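Local coordinates for RidA family protein (Mycobacterium tuberculosis, PDB 3I7T), which is of unknown function but forms a homotrimer and belongs to the YjgF/YER057c/UK114 (RidA) family, some members of which deaminate reactive enamines and imines, at residues Val7-Glu12 / Tyr19-Arg24; Ala32-Ser37 / Leu49-Ile54; Asp40-Thr45 / Trp79-Glu84; Val67-Tyr72 / Pro95-Val100. One frame throughout, in Å; residues are numbered along the deposited sequence.

Contact 1: residues Val7-Glu12 / Tyr19-Arg24; sequences VSSGSE and YSRAVR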
loop_
_atom_site.group_PDB
_atom_site.type_symbol
_atom_site.label_atom_id
_atom_site.label_comp_id
_atom_site.label_asym_id
_atom_site.label_seq_id
_atom_site.Cartn_x
_atom_site.Cartn_y
_atom_site.Cartn_z
ATOM N N VAL A 7 -1.128 -16.108 10.710
ATOM C CA VAL A 7 -1.900 -17.096 10.006
ATOM C C VAL A 7 -1.117 -17.522 8.771
ATOM O O VAL A 7 -0.641 -16.684 8.005
ATOM C CB VAL A 7 -3.281 -16.528 9.580
ATOM C CG1 VAL A 7 -4.071 -17.557 8.730
ATOM C CG2 VAL A 7 -4.084 -16.067 10.816
ATOM N N SER A 8 -0.988 -18.832 8.592
ATOM C CA SER A 8 -0.310 -19.402 7.439
ATOM C C SER A 8 -1.294 -20.303 6.692
ATOM O O SER A 8 -2.194 -20.869 7.302
ATOM C CB SER A 8 0.868 -20.244 7.905
ATOM O OG SER A 8 1.220 -21.200 6.913
ATOM N N SER A 9 -1.137 -20.432 5.377
ATOM C CA SER A 9 -2.007 -21.327 4.608
ATOM C C SER A 9 -1.272 -22.621 4.269
ATOM O O SER A 9 -1.854 -23.551 3.705
ATOM C CB SER A 9 -2.487 -20.650 3.329
ATOM O OG SER A 9 -1.382 -20.324 2.506
ATOM N N GLY A 10 0.012 -22.683 4.614
ATOM C CA GLY A 10 0.815 -23.868 4.338
ATOM C C GLY A 10 1.373 -23.922 2.916
ATOM O O GLY A 10 1.980 -24.913 2.523
ATOM N N SER A 11 1.177 -22.860 2.139
ATOM C CA SER A 11 1.620 -22.859 0.754
ATOM C C SER A 11 3.146 -22.807 0.656
ATOM O O SER A 11 3.824 -22.334 1.575
ATOM C CB SER A 11 1.034 -21.669 0.013
ATOM O OG SER A 11 1.718 -20.502 0.407
ATOM N N GLU A 12 3.677 -23.293 -0.468
ATOM C CA GLU A 12 5.118 -23.243 -0.737
ATOM C C GLU A 12 5.617 -21.805 -0.848
ATOM O O GLU A 12 6.735 -21.483 -0.445
ATOM C CB GLU A 12 5.434 -23.941 -2.057
ATOM C CG GLU A 12 6.778 -24.606 -2.063
ATOM C CD GLU A 12 6.789 -25.761 -1.096
ATOM O OE1 GLU A 12 5.735 -26.431 -0.988
ATOM O OE2 GLU A 12 7.826 -25.984 -0.436
ATOM N N TYR A 19 6.655 -15.236 4.588
ATOM C CA TYR A 19 5.598 -14.260 4.890
ATOM C C TYR A 19 4.347 -15.001 5.397
ATOM O O TYR A 19 4.216 -16.213 5.200
ATOM C CB TYR A 19 5.269 -13.389 3.661
ATOM C CG TYR A 19 4.342 -14.031 2.624
ATOM C CD1 TYR A 19 2.960 -13.849 2.695
ATOM C CD2 TYR A 19 4.853 -14.799 1.567
ATOM C CE1 TYR A 19 2.101 -14.428 1.758
ATOM C CE2 TYR A 19 4.009 -15.377 0.620
ATOM C CZ TYR A 19 2.628 -15.190 0.718
ATOM O OH TYR A 19 1.771 -15.761 -0.218
ATOM N N SER A 20 3.443 -14.269 6.048
ATOM C CA SER A 20 2.209 -14.831 6.580
ATOM C C SER A 20 1.012 -14.361 5.777
ATOM O O SER A 20 1.040 -13.303 5.160
ATOM C CB SER A 20 2.006 -14.402 8.035
ATOM O OG SER A 20 2.999 -14.929 8.881
ATOM N N ARG A 21 -0.055 -15.146 5.797
ATOM C CA ARG A 21 -1.299 -14.734 5.171
ATOM C C ARG A 21 -1.884 -13.531 5.927
ATOM O O ARG A 21 -2.353 -12.571 5.313
ATOM C CB ARG A 21 -2.290 -15.905 5.159
ATOM C CG ARG A 21 -1.993 -16.971 4.110
ATOM C CD ARG A 21 -2.384 -16.476 2.726
ATOM N NE ARG A 21 -3.722 -15.906 2.749
ATOM C CZ ARG A 21 -4.108 -14.854 2.032
ATOM N NH1 ARG A 21 -3.252 -14.250 1.218
ATOM N NH2 ARG A 21 -5.358 -14.404 2.136
ATOM N N ALA A 22 -1.857 -13.594 7.263
ATOM C CA ALA A 22 -2.332 -12.496 8.101
ATOM C C ALA A 22 -1.516 -12.386 9.384
ATOM O O ALA A 22 -1.030 -13.394 9.912
ATOM C CB ALA A 22 -3.789 -12.673 8.435
ATOM N N VAL A 23 -1.377 -11.163 9.887
ATOM C CA VAL A 23 -0.750 -10.948 11.183
ATOM C C VAL A 23 -1.628 -10.013 11.990
ATOM O O VAL A 23 -2.150 -9.038 11.446
ATOM C CB VAL A 23 0.677 -10.362 11.025
ATOM C CG1 VAL A 23 1.317 -10.087 12.401
ATOM C CG2 VAL A 23 1.529 -11.327 10.237
ATOM N N ARG A 24 -1.809 -10.336 13.273
ATOM C CA ARG A 24 -2.545 -9.503 14.226
ATOM C C ARG A 24 -1.639 -9.115 15.419
ATOM O O ARG A 24 -0.986 -9.978 15.994
ATOM C CB ARG A 24 -3.801 -10.248 14.731
ATOM C CG ARG A 24 -4.484 -9.573 15.948
ATOM C CD ARG A 24 -5.743 -10.311 16.412
ATOM N NE ARG A 24 -6.565 -9.496 17.322
ATOM C CZ ARG A 24 -7.882 -9.629 17.450
ATOM N NH1 ARG A 24 -8.536 -10.541 16.731
ATOM N NH2 ARG A 24 -8.553 -8.844 18.280
#
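The flat peptide groups of Val7 and Ala22 form an antiparallel hydrogen-bonded pair, with Arg21 N and Ala22 N both directed at the Val7 carbonyl. At its oxygen end, Arg21 N gives a 2.8 Å bond to Val7 O that runs nearly along the C=O axis. A weak second bond, Ala22 N to Val7 O, is 3.4 Å long, so one oxygen faces two successive N-H groups. In return Val7 N donates to Ala22 O over 2.8 Å. Two residues opposite one make a classic beta bulge, and the helical backbone of Arg21 (phi -66°, psi -43°) provides the kink. Beyond it, Val7 CB lies 4.1 Å from Ala22 CB on the same sheet face. Arg21 CG, anti to the carbonyl carbon (chi1 -76°), lies 3.8 Å from Ser9 OG, whose own polar partner is Glu14; the chain bends beyond it at chi2 and chi3. The guanidinium passes on to Thr34 through NH1. Ser8 OG accepts from Gly10 N at 3.0 Å, an ST turn. Ser20 OG bonds Arg94 O of the second subunit. The bulge thus joins strand 4-7, outermost in the sheet of this chain, to strand 22-25, with helix 41-58 against Val7, Arg21 and Ala22, and strand 28-35 on the other side of 22-25.

Contact 2: residues Ala32-Ser37 / Leu49-Ile54; sequences AGTTGS and LRRIEI
Helix-on-sheet packing joins Thr34, Thr35 and Ser37 to Arg51 and Ile52 near the middle of the subunit, where helix 41-58 lies against the end of strand 28-35. The axes of 32-35 and 49-54 approach to 7.9 Å with their directions 138° apart, and the closest backbone pair is Thr34 and Ile52. Thr34 carries the apolar part, its two branches going to different helix residues. Its methyl CG2, anti to the backbone N (chi1 of OG1 -54°), sits 3.7 Å from Arg51 CB. The hydroxyl branch meets the other residue, with OG1 3.6 Å from Ile52 CG1, yet its polar needs are answered elsewhere: OG1 donates to Ala32 O at 2.9 Å, from above the carbonyl plane, and accepts from Arg21 NH1. That oxygen is therefore buried but held by two partners. Arg51 runs extended from CG to NE beside the strand, which leaves CD 3.4 Å from Thr35 O; the guanidinium lies at an oblique angle beside Gly36 and Ser37. There NH2 comes 3.0 Å from Ser37 OG. The charge itself is paired with Asp47 through NE, and Asp47 also accepts from Ser37 N, so one carboxylate links the turn to the helix. The topology is that of a split beta-alpha-beta unit: strand 28-35, helix 41-58, then strand 66-73, parallel to the first, with strand 112-119 inserted between. This is consistent with the alpha/beta fold of the YjgF family, in which helices pack on one face of the sheet.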
loop_
_atom_site.group_PDB
_atom_site.type_symbol
_atom_site.label_atom_id
_atom_site.label_comp_id
_atom_site.label_asym_id
_atom_site.label_seq_id
_atom_site.Cartn_x
_atom_site.Cartn_y
_atom_site.Cartn_z
ATOM N N ALA A 32 -2.011 -10.288 3.683
ATOM C CA ALA A 32 -1.141 -10.326 2.508
ATOM C C ALA A 32 -1.907 -10.051 1.216
ATOM O O ALA A 32 -3.123 -10.242 1.157
ATOM C CB ALA A 32 -0.461 -11.717 2.410
ATOM N N GLY A 33 -1.187 -9.621 0.181
ATOM C CA GLY A 33 -1.759 -9.601 -1.169
ATOM C C GLY A 33 -2.322 -10.984 -1.436
ATOM O O GLY A 33 -1.639 -12.000 -1.235
ATOM N N THR A 34 -3.576 -11.034 -1.872
ATOM C CA THR A 34 -4.236 -12.302 -2.086
ATOM C C THR A 34 -4.768 -12.440 -3.497
ATOM O O THR A 34 -5.488 -11.576 -3.971
ATOM C CB THR A 34 -5.438 -12.434 -1.149
ATOM O OG1 THR A 34 -4.993 -12.215 0.196
ATOM C CG2 THR A 34 -6.060 -13.823 -1.281
ATOM N N THR A 35 -4.448 -13.551 -4.155
ATOM C CA THR A 35 -5.031 -13.815 -5.461
ATOM C C THR A 35 -6.075 -14.919 -5.354
ATOM O O THR A 35 -6.267 -15.536 -4.289
ATOM C CB THR A 35 -3.966 -14.218 -6.486
ATOM O OG1 THR A 35 -3.304 -15.399 -6.022
ATOM C CG2 THR A 35 -2.946 -13.106 -6.677
ATOM N N GLY A 36 -6.759 -15.177 -6.458
ATOM C CA GLY A 36 -7.858 -16.125 -6.431
ATOM C C GLY A 36 -7.805 -17.143 -7.541
ATOM O O GLY A 36 -7.261 -16.883 -8.608
ATOM N N SER A 37 -8.367 -18.317 -7.269
ATOM C CA SER A 37 -8.592 -19.315 -8.297
ATOM C C SER A 37 -9.808 -18.903 -9.129
ATOM O O SER A 37 -10.571 -18.016 -8.745
ATOM C CB SER A 37 -8.812 -20.701 -7.672
ATOM O OG SER A 37 -7.816 -20.992 -6.702
ATOM N N LEU A 49 -11.403 -12.704 -2.224
ATOM C CA LEU A 49 -12.087 -12.143 -1.058
ATOM C C LEU A 49 -12.475 -13.228 -0.077
ATOM O O LEU A 49 -12.486 -12.989 1.128
ATOM C CB LEU A 49 -13.318 -11.338 -1.472
ATOM C CG LEU A 49 -13.027 -10.019 -2.196
ATOM C CD1 LEU A 49 -14.306 -9.319 -2.705
ATOM C CD2 LEU A 49 -12.221 -9.101 -1.304
ATOM N N ARG A 50 -12.790 -14.421 -0.586
ATOM C CA ARG A 50 -13.063 -15.553 0.291
ATOM C C ARG A 50 -11.823 -15.901 1.120
ATOM O O ARG A 50 -11.933 -16.176 2.308
ATOM C CB ARG A 50 -13.528 -16.783 -0.489
ATOM C CG ARG A 50 -14.146 -17.853 0.422
ATOM C CD ARG A 50 -13.926 -19.251 -0.112
ATOM N N ARG A 51 -10.652 -15.900 0.491
ATOM C CA ARG A 51 -9.412 -16.206 1.184
ATOM C C ARG A 51 -9.038 -15.123 2.203
ATOM O O ARG A 51 -8.537 -15.419 3.290
ATOM C CB ARG A 51 -8.281 -16.421 0.178
ATOM C CG ARG A 51 -8.489 -17.633 -0.721
ATOM C CD ARG A 51 -7.598 -17.575 -1.975
ATOM N NE ARG A 51 -8.020 -18.631 -2.906
ATOM C CZ ARG A 51 -7.629 -19.902 -2.817
ATOM N NH1 ARG A 51 -6.771 -20.272 -1.875
ATOM N NH2 ARG A 51 -8.074 -20.797 -3.684
ATOM N N ILE A 52 -9.270 -13.868 1.851
ATOM C CA ILE A 52 -9.113 -12.791 2.834
ATOM C C ILE A 52 -9.973 -13.019 4.080
ATOM O O ILE A 52 -9.483 -12.898 5.206
ATOM C CB ILE A 52 -9.394 -11.437 2.192
ATOM C CG1 ILE A 52 -8.258 -11.142 1.217
ATOM C CG2 ILE A 52 -9.511 -10.327 3.256
ATOM C CD1 ILE A 52 -8.480 -9.970 0.312
ATOM N N GLU A 53 -11.247 -13.355 3.876
ATOM C CA GLU A 53 -12.141 -13.683 4.981
ATOM C C GLU A 53 -11.599 -14.839 5.825
ATOM O O GLU A 53 -11.582 -14.755 7.047
ATOM C CB GLU A 53 -13.537 -14.035 4.455
ATOM C CG GLU A 53 -14.571 -14.179 5.566
ATOM C CD GLU A 53 -16.018 -14.233 5.061
ATOM O OE1 GLU A 53 -16.290 -14.909 4.049
ATOM O OE2 GLU A 53 -16.896 -13.626 5.708
ATOM N N ILE A 54 -11.153 -15.909 5.170
ATOM C CA ILE A 54 -10.624 -17.072 5.873
ATOM C C ILE A 54 -9.417 -16.675 6.728
ATOM O O ILE A 54 -9.297 -17.085 7.900
ATOM C CB ILE A 54 -10.215 -18.185 4.882
ATOM C CG1 ILE A 54 -11.445 -18.735 4.153
ATOM C CG2 ILE A 54 -9.467 -19.315 5.603
ATOM C CD1 ILE A 54 -11.082 -19.756 3.064
#

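Contact 3: residues Asp40-Thr45 / Trp79-Glu84; sequences DIAAQT and WREVGE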
loop_
_atom_site.group_PDB
_atom_site.type_symbol
_atom_site.label_atom_id
_atom_site.label_comp_id
_atom_site.label_asym_id
_atom_site.label_seq_id
_atom_site.Cartn_x
_atom_site.Cartn_y
_atom_site.Cartn_z
ATOM N N ASP A 40 -11.887 -16.381 -14.705
ATOM C CA ASP A 40 -12.055 -15.000 -15.154
ATOM C C ASP A 40 -12.057 -14.013 -13.993
ATOM O O ASP A 40 -12.144 -14.410 -12.831
ATOM C CB ASP A 40 -13.327 -14.845 -15.987
ATOM C CG ASP A 40 -13.309 -13.590 -16.865
ATOM O OD1 ASP A 40 -14.328 -13.355 -17.558
ATOM O OD2 ASP A 40 -12.288 -12.838 -16.878
ATOM N N ILE A 41 -11.968 -12.726 -14.310
ATOM C CA ILE A 41 -11.728 -11.745 -13.268
ATOM C C ILE A 41 -12.774 -11.772 -12.155
ATOM O O ILE A 41 -12.419 -11.688 -10.987
ATOM C CB ILE A 41 -11.448 -10.308 -13.810
ATOM C CG1 ILE A 41 -10.421 -9.613 -12.888
ATOM C CG2 ILE A 41 -12.746 -9.512 -14.003
ATOM C CD1 ILE A 41 -10.136 -8.149 -13.212
ATOM N N ALA A 42 -14.050 -11.924 -12.490
ATOM C CA ALA A 42 -15.064 -11.982 -11.439
ATOM C C ALA A 42 -14.815 -13.138 -10.469
ATOM O O ALA A 42 -14.790 -12.930 -9.269
ATOM C CB ALA A 42 -16.466 -12.072 -12.021
ATOM N N ALA A 43 -14.635 -14.350 -10.991
ATOM C CA ALA A 43 -14.441 -15.515 -10.128
ATOM C C ALA A 43 -13.199 -15.368 -9.256
ATOM O O ALA A 43 -13.201 -15.737 -8.081
ATOM C CB ALA A 43 -14.360 -16.779 -10.965
ATOM N N GLN A 44 -12.128 -14.838 -9.844
ATOM C CA GLN A 44 -10.872 -14.625 -9.126
ATOM C C GLN A 44 -11.026 -13.591 -8.021
ATOM O O GLN A 44 -10.469 -13.753 -6.936
ATOM C CB GLN A 44 -9.769 -14.204 -10.094
ATOM C CG GLN A 44 -9.318 -15.337 -11.026
ATOM C CD GLN A 44 -8.013 -15.007 -11.727
ATOM O OE1 GLN A 44 -7.365 -13.994 -11.428
ATOM N NE2 GLN A 44 -7.623 -15.853 -12.673
ATOM N N THR A 45 -11.782 -12.528 -8.286
ATOM C CA THR A 45 -12.061 -11.552 -7.223
ATOM C C THR A 45 -12.849 -12.179 -6.069
ATOM O O THR A 45 -12.515 -11.984 -4.907
ATOM C CB THR A 45 -12.822 -10.335 -7.770
ATOM O OG1 THR A 45 -12.123 -9.839 -8.912
ATOM C CG2 THR A 45 -12.875 -9.244 -6.726
ATOM N N TRP A 79 -12.735 -2.900 -14.558
ATOM C CA TRP A 79 -12.939 -2.492 -13.167
ATOM C C TRP A 79 -14.340 -2.788 -12.649
ATOM O O TRP A 79 -14.527 -2.987 -11.451
ATOM C CB TRP A 79 -12.598 -1.010 -12.958
ATOM C CG TRP A 79 -13.552 -0.048 -13.615
ATOM C CD1 TRP A 79 -13.457 0.472 -14.876
ATOM C CD2 TRP A 79 -14.735 0.518 -13.039
ATOM N NE1 TRP A 79 -14.509 1.324 -15.119
ATOM C CE2 TRP A 79 -15.311 1.368 -14.011
ATOM C CE3 TRP A 79 -15.371 0.382 -11.800
ATOM C CZ2 TRP A 79 -16.489 2.081 -13.784
ATOM C CZ3 TRP A 79 -16.547 1.096 -11.577
ATOM C CH2 TRP A 79 -17.093 1.932 -12.570
ATOM N N ARG A 80 -15.321 -2.821 -13.543
ATOM C CA ARG A 80 -16.696 -3.055 -13.117
ATOM C C ARG A 80 -16.981 -4.473 -12.670
ATOM O O ARG A 80 -17.738 -4.674 -11.737
ATOM C CB ARG A 80 -17.682 -2.637 -14.197
ATOM C CG ARG A 80 -18.228 -1.257 -13.961
ATOM C CD ARG A 80 -19.344 -0.916 -14.922
ATOM N NE ARG A 80 -19.676 0.498 -14.796
ATOM C CZ ARG A 80 -20.357 1.012 -13.775
ATOM N NH1 ARG A 80 -20.789 0.224 -12.796
ATOM N NH2 ARG A 80 -20.605 2.314 -13.733
ATOM N N GLU A 81 -16.381 -5.450 -13.341
ATOM C CA GLU A 81 -16.529 -6.846 -12.958
ATOM C C GLU A 81 -15.969 -7.038 -11.553
ATOM O O GLU A 81 -16.533 -7.775 -10.740
ATOM C CB GLU A 81 -15.797 -7.765 -13.953
ATOM C CG GLU A 81 -16.580 -8.115 -15.232
ATOM C CD GLU A 81 -15.987 -9.326 -16.000
ATOM O OE1 GLU A 81 -16.154 -10.505 -15.565
ATOM O OE2 GLU A 81 -15.354 -9.089 -17.056
ATOM N N VAL A 82 -14.855 -6.364 -11.274
ATOM C CA VAL A 82 -14.197 -6.465 -9.978
ATOM C C VAL A 82 -14.988 -5.698 -8.925
ATOM O O VAL A 82 -15.293 -6.225 -7.857
ATOM C CB VAL A 82 -12.746 -5.934 -10.036
ATOM C CG1 VAL A 82 -12.103 -5.996 -8.671
ATOM C CG2 VAL A 82 -11.943 -6.744 -11.012
ATOM N N GLY A 83 -15.341 -4.453 -9.244
ATOM C CA GLY A 83 -16.145 -3.634 -8.341
ATOM C C GLY A 83 -17.431 -4.285 -7.861
ATOM O O GLY A 83 -17.783 -4.176 -6.690
ATOM N N GLU A 84 -18.148 -4.948 -8.761
ATOM C CA GLU A 84 -19.402 -5.603 -8.408
ATOM C C GLU A 84 -19.218 -6.602 -7.278
ATOM O O GLU A 84 -20.035 -6.678 -6.362
ATOM C CB GLU A 84 -19.992 -6.322 -9.615
ATOM C CG GLU A 84 -20.669 -5.408 -10.604
ATOM C CD GLU A 84 -21.083 -6.134 -11.864
ATOM O OE1 GLU A 84 -21.541 -7.298 -11.762
ATOM O OE2 GLU A 84 -20.951 -5.539 -12.957
#
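Glu81 is the first residue of 79-84 to meet 40-45, and it does so with both its CB and its carboxylate. Its CB lies 3.5 Å from Ile41 CG2, and the chain, extended beyond CG, carries the carboxylate over that same methyl toward the start of the other helix. At the end OE1 is 3.9 Å from Ala42 CB. It also comes 3.9 Å from Asp40 OD1, a like-charge approach with the two carboxylate planes 84° apart. Arg78, salt-bridged to Asp40 OD2, probably eases that repulsion. Val82 follows, a buried residue that crosses both Ile41 and Thr45 at about a right angle. The detail of its packing on Ile41 is doubtful in the model, but its CG1 lies 3.9 Å from both Thr45 CG2 and Thr45 OG1. Thr45 can offer a hydroxyl to this apolar neighbour because the group is bonded within its own helix: OG1 donates to Ile41 O at 2.8 Å, from the face of the carbonyl plane opposite to Thr45 N. The segment axes are 8.6 Å apart and cross at -32°, so the two helices run roughly parallel as they begin. Beneath them lies the sheet: Val82 reaches strands 66-73 and 99-101, Thr45 reaches strand 112-119, and Ile41 touches Val73. Farther out, Trp79 meets Phe13 of the third subunit, which puts helix 79-90 at a subunit boundary.

Contact 4: residues Val67-Tyr72 / Pro95-Val100; sequences VRTRIY and PVTSMV
Arg68 and Val96 cross obliquely, with the valine methyl laid over the arginine chain. Val96 CG2 is 3.7 Å from Arg68 CG. The chain bends at chi3 (-59°), which places NE, and Val96 CG2 lies over one face of the guanidinium, offset toward the rim. At its edge, in plane, sits water 1, which accepts from Arg68 NH1 at 2.9 Å. The same water donates to Thr69 O and, over 2.8 Å, to Ser98 OG, so it joins both segments through side chain and backbone alike. Both polar ends continue into the trimer interface: Arg68 NH2 is salt-bridged to Asp117 of the third subunit, and Ser98 OG bonds Glu115 of that subunit. Underneath, the backbones run in nearly the same direction, 17° apart, with parallel bridges at Ile71-Met99 and Tyr72-Val100. Thr69 N to Val96 O is the straightest bond, 2.9 Å long with an N-H...O angle of 168°, and Ile71 uses both its groups, taking Ser98 O with its N and offering its O to Val100 N. This pairing joins the two strands of a beta-alpha-beta crossover, strand 66-73, helix 79-90 and strand 99-101. On the helix side of the sheet Ile71 CG2 stands 4.0 Å from Met99 CG. Thr69 OG1, on that side too, is hydrogen-bonded to His86 NE2 of the connecting helix. Tyr72 and Val100 point the same way on the other face, lying side by side with Tyr72 CD1 3.8 Å from Val100 CG2.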
loop_
_atom_site.group_PDB
_atom_site.type_symbol
_atom_site.label_atom_id
_atom_site.label_comp_id
_atom_site.label_asym_id
_atom_site.label_seq_id
_atom_site.Cartn_x
_atom_site.Cartn_y
_atom_site.Cartn_z
ATOM N N VAL A 67 -10.819 -1.906 7.090
ATOM C CA VAL A 67 -10.893 -0.456 6.931
ATOM C C VAL A 67 -10.317 -0.044 5.587
ATOM O O VAL A 67 -10.624 1.044 5.078
ATOM C CB VAL A 67 -10.148 0.319 8.059
ATOM C CG1 VAL A 67 -10.839 0.108 9.438
ATOM C CG2 VAL A 67 -8.670 -0.073 8.113
ATOM N N ARG A 68 -9.471 -0.903 5.028
ATOM C CA ARG A 68 -8.868 -0.641 3.721
ATOM C C ARG A 68 -8.684 -1.901 2.883
ATOM O O ARG A 68 -8.230 -2.937 3.386
ATOM C CB ARG A 68 -7.507 0.070 3.855
ATOM C CG ARG A 68 -6.828 0.269 2.477
ATOM C CD ARG A 68 -5.361 0.747 2.526
ATOM N NE ARG A 68 -5.133 2.021 3.215
ATOM C CZ ARG A 68 -5.242 3.226 2.647
ATOM N NH1 ARG A 68 -5.635 3.357 1.380
ATOM N NH2 ARG A 68 -4.984 4.318 3.356
ATOM N N THR A 69 -9.038 -1.810 1.602
ATOM C CA THR A 69 -8.602 -2.801 0.617
ATOM C C THR A 69 -7.760 -2.100 -0.446
ATOM O O THR A 69 -7.832 -0.877 -0.615
ATOM C CB THR A 69 -9.774 -3.529 -0.066
ATOM O OG1 THR A 69 -10.648 -2.558 -0.659
ATOM C CG2 THR A 69 -10.568 -4.376 0.925
ATOM N N ARG A 70 -6.945 -2.874 -1.158
ATOM C CA ARG A 70 -6.165 -2.329 -2.261
ATOM C C ARG A 70 -6.190 -3.400 -3.311
ATOM O O ARG A 70 -5.912 -4.565 -3.004
ATOM C CB ARG A 70 -4.731 -2.031 -1.826
ATOM C CG ARG A 70 -3.857 -1.428 -2.925
ATOM C CD ARG A 70 -2.484 -0.968 -2.379
ATOM N NE ARG A 70 -2.622 0.199 -1.503
ATOM C CZ ARG A 70 -2.525 0.165 -0.176
ATOM N NH1 ARG A 70 -2.677 1.278 0.518
ATOM N NH2 ARG A 70 -2.263 -0.967 0.459
ATOM N N ILE A 71 -6.557 -3.005 -4.532
ATOM C CA ILE A 71 -6.800 -3.940 -5.618
ATOM C C ILE A 71 -5.863 -3.679 -6.794
ATOM O O ILE A 71 -5.855 -2.588 -7.351
ATOM C CB ILE A 71 -8.267 -3.822 -6.114
ATOM C CG1 ILE A 71 -9.252 -4.010 -4.951
ATOM C CG2 ILE A 71 -8.546 -4.816 -7.258
ATOM C CD1 ILE A 71 -10.670 -3.691 -5.318
ATOM N N TYR A 72 -5.063 -4.683 -7.141
ATOM C CA TYR A 72 -4.250 -4.663 -8.347
ATOM C C TYR A 72 -4.906 -5.515 -9.415
ATOM O O TYR A 72 -5.200 -6.686 -9.179
ATOM C CB TYR A 72 -2.858 -5.235 -8.066
ATOM C CG TYR A 72 -2.179 -4.635 -6.861
ATOM C CD1 TYR A 72 -1.524 -3.419 -6.954
ATOM C CD2 TYR A 72 -2.193 -5.282 -5.632
ATOM C CE1 TYR A 72 -0.898 -2.846 -5.854
ATOM C CE2 TYR A 72 -1.567 -4.719 -4.521
ATOM C CZ TYR A 72 -0.922 -3.496 -4.644
ATOM O OH TYR A 72 -0.293 -2.917 -3.551
ATOM N N PRO A 95 -15.031 -0.138 3.330
ATOM C CA PRO A 95 -13.682 0.279 3.633
ATOM C C PRO A 95 -13.254 1.249 2.533
ATOM O O PRO A 95 -13.953 1.370 1.525
ATOM C CB PRO A 95 -12.900 -1.031 3.510
ATOM C CG PRO A 95 -13.607 -1.762 2.392
ATOM C CD PRO A 95 -15.073 -1.417 2.593
ATOM N N VAL A 96 -12.142 1.954 2.710
ATOM C CA VAL A 96 -11.568 2.702 1.579
ATOM C C VAL A 96 -10.905 1.704 0.629
ATOM O O VAL A 96 -10.532 0.607 1.051
ATOM C CB VAL A 96 -10.549 3.749 2.053
ATOM C CG1 VAL A 96 -11.149 4.581 3.215
ATOM C CG2 VAL A 96 -9.226 3.061 2.466
ATOM N N THR A 97 -10.803 2.030 -0.660
ATOM C CA THR A 97 -9.987 1.208 -1.556
ATOM C C THR A 97 -9.189 2.035 -2.520
ATOM O O THR A 97 -9.348 3.253 -2.609
ATOM C CB THR A 97 -10.771 0.347 -2.577
ATOM O OG1 THR A 97 -12.185 0.491 -2.443
ATOM C CG2 THR A 97 -10.330 -1.086 -2.561
ATOM N N SER A 98 -8.374 1.318 -3.281
ATOM C CA SER A 98 -7.725 1.838 -4.477
ATOM C C SER A 98 -7.730 0.721 -5.479
ATOM O O SER A 98 -7.744 -0.433 -5.091
ATOM C CB SER A 98 -6.289 2.257 -4.178
ATOM O OG SER A 98 -6.286 3.102 -3.043
ATOM N N MET A 99 -7.718 1.057 -6.765
ATOM C CA MET A 99 -7.583 0.040 -7.794
ATOM C C MET A 99 -6.628 0.562 -8.831
ATOM O O MET A 99 -6.874 1.606 -9.427
ATOM C CB MET A 99 -8.933 -0.250 -8.450
ATOM C CG MET A 99 -8.930 -1.449 -9.379
ATOM S SD MET A 99 -10.456 -1.593 -10.365
ATOM C CE MET A 99 -11.632 -1.963 -9.075
ATOM N N VAL A 100 -5.536 -0.155 -9.062
ATOM C CA VAL A 100 -4.606 0.270 -10.102
ATOM C C VAL A 100 -4.211 -0.882 -10.995
ATOM O O VAL A 100 -4.200 -2.040 -10.588
ATOM C CB VAL A 100 -3.308 0.871 -9.551
ATOM C CG1 VAL A 100 -3.601 2.151 -8.764
ATOM C CG2 VAL A 100 -2.557 -0.170 -8.714
HETATM O O HOH W 1 -6.651 1.622 -0.645
#

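From the N terminus, contact 1 closes first, bringing the chain back past helix 12-17 to pair with the end of strand 4-7. It is in series with contact 2, where the chain leaves strand 28-35, turns and lays helix 41-58 back on it. The two touch directly, Arg21 reaching both Ala32 and Thr34. Contact 3 crosses contact 2, since 40-45 lies between the segments of the latter, and ties the start of that helix to helix 79-90. Contact 4 crosses contact 3 in turn, closing the crossover whose helix contact 3 uses; Val82 packs on Ile71 and Met99, and Trp79 on Met99. Contacts 1 and 4 lie about 20 Å apart, centre to centre, on opposite sides of the chain's centre.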